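Local coordinates for secreted protein (PDB 5LXZ) that binds copper and is probably a copper-radical oxidase of the galactose oxidase-like AA5 family, at residues Ile519-Ser524 / Asn577-Gly582; Ala226-Pro231 / Glu277-Lys282. The protein carries 1 engineered substitution. All blocks are in the same frame, centred on the assembly; numbering follows the deposited sequence.

Interaction 1: residues Ile519-Ser524 / Asn577-Gly582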
# COMPACT_ATOMS: atom_id res chain seq x y z
N ILE A 519 -20.64 9.65 -17.53
CA ILE A 519 -21.68 8.63 -17.71
C ILE A 519 -22.04 8.10 -16.33
O ILE A 519 -21.16 7.62 -15.60
CB ILE A 519 -21.25 7.45 -18.61
CG1 ILE A 519 -20.66 7.98 -19.95
CG2 ILE A 519 -22.43 6.50 -18.85
CD1 ILE A 519 -20.02 6.89 -20.79
N ALA A 520 -23.30 8.20 -16.00
CA ALA A 520 -23.81 7.73 -14.71
C ALA A 520 -23.97 6.24 -14.70
O ALA A 520 -24.17 5.61 -15.72
CB ALA A 520 -25.14 8.34 -14.41
N ARG A 521 -23.86 5.67 -13.50
CA ARG A 521 -24.23 4.29 -13.29
C ARG A 521 -25.62 4.05 -13.84
O ARG A 521 -26.53 4.82 -13.62
CB ARG A 521 -24.22 3.96 -11.82
CG ARG A 521 -22.82 3.80 -11.21
CD ARG A 521 -22.89 3.38 -9.76
NE ARG A 521 -23.50 4.41 -8.96
CZ ARG A 521 -22.90 5.49 -8.47
NH1 ARG A 521 -21.58 5.61 -8.44
NH2 ARG A 521 -23.64 6.43 -7.90
N GLY A 522 -25.72 2.96 -14.58
CA GLY A 522 -26.97 2.57 -15.25
C GLY A 522 -27.28 3.36 -16.50
O GLY A 522 -28.30 3.10 -17.12
N GLY A 523 -26.39 4.28 -16.87
CA GLY A 523 -26.54 5.14 -18.03
C GLY A 523 -25.61 4.72 -19.13
O GLY A 523 -24.71 3.87 -18.93
N SER A 524 -25.80 5.36 -20.28
CA SER A 524 -25.04 5.02 -21.46
C SER A 524 -24.38 6.23 -22.07
O SER A 524 -24.79 7.33 -21.85
CB SER A 524 -25.97 4.37 -22.51
OG SER A 524 -26.53 3.16 -22.02
N ASN A 577 -21.29 0.48 -4.98
CA ASN A 577 -20.27 -0.36 -4.35
C ASN A 577 -19.36 -1.00 -5.37
O ASN A 577 -18.29 -1.47 -4.98
CB ASN A 577 -20.88 -1.43 -3.48
CG ASN A 577 -21.67 -0.90 -2.30
OD1 ASN A 577 -21.43 0.21 -1.85
ND2 ASN A 577 -22.62 -1.68 -1.81
N LEU A 578 -19.79 -1.14 -6.61
CA LEU A 578 -19.01 -1.67 -7.68
C LEU A 578 -18.32 -0.55 -8.45
O LEU A 578 -17.10 -0.54 -8.62
CB LEU A 578 -19.93 -2.47 -8.63
CG LEU A 578 -19.29 -3.00 -9.92
CD1 LEU A 578 -18.13 -3.97 -9.62
CD2 LEU A 578 -20.36 -3.59 -10.83
N VAL A 579 -19.11 0.35 -9.01
CA VAL A 579 -18.63 1.47 -9.79
C VAL A 579 -18.60 2.67 -8.85
O VAL A 579 -19.55 3.43 -8.77
CB VAL A 579 -19.51 1.77 -11.01
CG1 VAL A 579 -18.81 2.76 -11.88
CG2 VAL A 579 -19.80 0.49 -11.79
N GLN A 580 -17.54 2.77 -8.06
CA GLN A 580 -17.37 3.91 -7.14
C GLN A 580 -17.40 5.20 -7.98
O GLN A 580 -16.85 5.23 -9.09
CB GLN A 580 -16.04 3.75 -6.38
CG GLN A 580 -16.03 2.49 -5.51
CD GLN A 580 -14.64 2.06 -5.04
OE1 GLN A 580 -13.68 2.04 -5.81
NE2 GLN A 580 -14.52 1.74 -3.76
N SER A 581 -17.97 6.26 -7.43
CA SER A 581 -17.94 7.53 -8.14
C SER A 581 -16.50 8.02 -8.28
O SER A 581 -15.63 7.81 -7.41
CB SER A 581 -18.72 8.53 -7.36
OG SER A 581 -20.06 8.11 -7.25
N GLY A 582 -16.23 8.66 -9.39
CA GLY A 582 -14.90 9.10 -9.72
C GLY A 582 -14.59 8.91 -11.17
O GLY A 582 -15.47 8.63 -11.98
O HOH W 1 -22.82 8.74 -6.34
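Ser581 OG meets several polar groups at once, and Arg521 is the one that reaches it from across the contact. Ser581 OG accepts a hydrogen bond from water 1 at 3.0 Å and donates to the backbone O of Pro604. Lys576 NZ adds a weak bond. Ser581 OG lies at the edge of the Arg521 guanidinium, in its plane, and 3.2 Å from Arg521 NH1. Water 1 sits at the same flat group and accepts from Arg521 NH2 at 2.9 Å, so it bridges arginine and serine.

The direct bond between the segments runs from Arg521 NH1 to Val579 O. It measures 3.0 Å and is fairly straight, with an angle of 158° at the hydrogen. The donor lies nearly along the C=O axis, and Val579 O is tilted slightly from the guanidinium plane. The bend of the arginine chain at chi3, -65°, turns its head to the carbonyl while the aliphatic part runs past Val579. There Arg521 CG and Val579 CB are 3.9 Å apart.

Arg521 and Gly522 are the two corner residues of a type II beta turn, closed by Gly523 N to Ala520 O at 2.8 Å. Gly522 takes the positive phi that such a turn needs.

The turn joins strands 517-518 and 524-528, the outermost strands of the seven-stranded sheet of the early set domain. Residues 577-582 lead into strand 582-590. Val603 of the neighbouring strand 599-603 packs against both Arg521 and Val579. Beyond the domain, Gln580 touches Leu303 of strand 301-303 in the propeller.

Interaction 2: residues Ala226-Pro231 / Glu277-Lys282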
# COMPACT_ATOMS: atom_id res chain seq x y z
N ALA A 226 -3.75 16.21 6.39
CA ALA A 226 -4.49 15.73 5.24
C ALA A 226 -4.65 16.78 4.18
O ALA A 226 -4.84 17.99 4.48
CB ALA A 226 -5.83 15.22 5.66
N PHE A 227 -4.64 16.35 2.92
CA PHE A 227 -4.76 17.26 1.79
C PHE A 227 -5.62 16.60 0.72
O PHE A 227 -5.73 15.38 0.68
CB PHE A 227 -3.38 17.51 1.16
CG PHE A 227 -2.37 18.08 2.09
CD1 PHE A 227 -1.63 17.27 2.94
CD2 PHE A 227 -2.25 19.47 2.21
CE1 PHE A 227 -0.73 17.81 3.84
CE2 PHE A 227 -1.36 20.00 3.15
CZ PHE A 227 -0.60 19.19 3.93
N GLU A 228 -6.20 17.39 -0.15
CA GLU A 228 -6.69 16.90 -1.41
C GLU A 228 -5.74 17.37 -2.49
O GLU A 228 -5.48 18.56 -2.59
CB GLU A 228 -8.09 17.35 -1.68
CG GLU A 228 -9.14 16.75 -0.76
CD GLU A 228 -10.56 17.14 -1.13
OE1 GLU A 228 -10.78 17.65 -2.27
OE2 GLU A 228 -11.49 16.94 -0.32
N PHE A 229 -5.18 16.48 -3.30
CA PHE A 229 -4.38 16.92 -4.42
C PHE A 229 -5.34 17.16 -5.57
O PHE A 229 -6.06 16.25 -5.99
CB PHE A 229 -3.33 15.89 -4.85
CG PHE A 229 -2.44 16.42 -5.92
CD1 PHE A 229 -1.39 17.28 -5.57
CD2 PHE A 229 -2.70 16.20 -7.29
CE1 PHE A 229 -0.56 17.82 -6.54
CE2 PHE A 229 -1.86 16.78 -8.25
CZ PHE A 229 -0.80 17.57 -7.87
N ASP A 230 -5.34 18.39 -6.08
CA ASP A 230 -6.21 18.78 -7.18
C ASP A 230 -5.41 18.63 -8.48
O ASP A 230 -4.43 19.36 -8.69
CB ASP A 230 -6.65 20.24 -6.92
CG ASP A 230 -7.51 20.80 -8.02
OD1 ASP A 230 -7.43 20.37 -9.17
OD2 ASP A 230 -8.28 21.74 -7.69
N PRO A 231 -5.80 17.68 -9.34
CA PRO A 231 -5.03 17.42 -10.55
C PRO A 231 -5.12 18.53 -11.60
O PRO A 231 -4.21 18.62 -12.42
CB PRO A 231 -5.59 16.13 -11.07
CG PRO A 231 -6.91 15.98 -10.46
CD PRO A 231 -6.98 16.81 -9.22
N GLU A 277 -11.38 6.41 11.36
CA GLU A 277 -12.09 7.63 11.11
C GLU A 277 -12.52 7.73 9.69
O GLU A 277 -12.01 7.04 8.82
CB GLU A 277 -11.33 8.88 11.54
CG GLU A 277 -9.97 9.09 11.04
CD GLU A 277 -9.26 10.13 11.98
OE1 GLU A 277 -9.79 11.29 12.14
OE2 GLU A 277 -8.22 9.81 12.61
N VAL A 278 -13.52 8.56 9.45
CA VAL A 278 -14.12 8.69 8.15
C VAL A 278 -14.05 10.13 7.71
O VAL A 278 -14.49 11.00 8.46
CB VAL A 278 -15.56 8.17 8.14
CG1 VAL A 278 -16.21 8.42 6.82
CG2 VAL A 278 -15.60 6.69 8.51
N TYR A 279 -13.59 10.36 6.49
CA TYR A 279 -13.58 11.66 5.85
C TYR A 279 -14.81 11.79 5.01
O TYR A 279 -15.07 10.95 4.15
CB TYR A 279 -12.37 11.77 4.93
CG TYR A 279 -12.19 13.10 4.25
CD1 TYR A 279 -11.72 14.20 4.96
CD2 TYR A 279 -12.46 13.27 2.90
CE1 TYR A 279 -11.49 15.38 4.33
CE2 TYR A 279 -12.20 14.47 2.26
CZ TYR A 279 -11.71 15.51 2.98
OH TYR A 279 -11.46 16.67 2.31
N ASP A 280 -15.59 12.85 5.23
CA ASP A 280 -16.71 13.14 4.38
C ASP A 280 -16.28 14.19 3.38
O ASP A 280 -16.02 15.34 3.74
CB ASP A 280 -17.83 13.70 5.26
CG ASP A 280 -19.09 13.96 4.49
OD1 ASP A 280 -19.06 13.91 3.26
OD2 ASP A 280 -20.12 14.19 5.19
N PRO A 281 -16.16 13.86 2.09
CA PRO A 281 -15.72 14.85 1.10
C PRO A 281 -16.63 16.08 0.99
O PRO A 281 -16.19 17.14 0.57
CB PRO A 281 -15.72 14.07 -0.22
CG PRO A 281 -15.63 12.66 0.22
CD PRO A 281 -16.37 12.52 1.48
N LYS A 282 -17.88 15.91 1.39
CA LYS A 282 -18.84 17.04 1.34
C LYS A 282 -18.59 18.06 2.44
O LYS A 282 -18.93 19.23 2.28
CB LYS A 282 -20.27 16.54 1.42
CG LYS A 282 -20.68 15.74 0.20
CD LYS A 282 -22.10 15.23 0.31
CE LYS A 282 -22.56 14.65 -1.02
NZ LYS A 282 -24.01 14.24 -0.94
O HOH W 2 -13.93 17.62 -1.01
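Glu228 and Tyr279 carry this contact through a single direct hydrogen bond. Tyr279 OH donates to Glu228 OE2 over a short 2.6 Å. The carboxylate oxygen lies in the plane of the tyrosine ring, at its edge. The hydroxyl meets OE2 on its anti side, 17° out of the carboxylate plane. The two flat groups stand steeply to each other, with their planes 78° apart. Tyr279 CG lies opposite its backbone N (chi1 -177°), which sends the ring across to the other strand. The glutamate chain is extended beyond CG and presents its carboxylate to the phenol.

A water-mediated link runs beside this bond. Water 2 donates to Glu228 OE2 at 2.6 Å and to Pro281 O at 2.8 Å. It ties the carboxylate to the turn that follows strand 277-280. That turn has its own polar bond: Lys282 N donates to Asp280 OD1 at 3.0 Å, which makes an Asx turn.

Nonpolar packing comes from around the pair. Tyr279 touches Leu92 of strand 91-102 and meets the ring of Trp286, while Glu228 touches Leu86. Strand 226-230 and strand 277-280 belong to adjacent blades of the beta propeller, so the bond crosses from blade to blade.

Both partners are buried. Glu228 OE2 receives the phenol and water 2, and OE1 is bonded to Asn90 ND2. This set of donors is consistent with a buried carboxylate that stays ionised, its charge stabilised by the phenol, the water and the amide.

Interaction 2 comes first along the chain and closes before interaction 1 opens. Their centres are 20 Å apart, and their nearest atoms are about 9 Å apart, so they do not touch. Interaction 1 lies inside the C-terminal early set domain, where that domain meets the propeller. The short connection between strands 81-85 and 91-102 comes near both: Leu86 and Asn90 contact Glu228, and Ala87 touches Ser581. One propeller connection thus borders both sites. Interaction 2 links blades, and interaction 1 links two loops of the early set domain, which packs against the propeller. Neither includes a residue that binds copper.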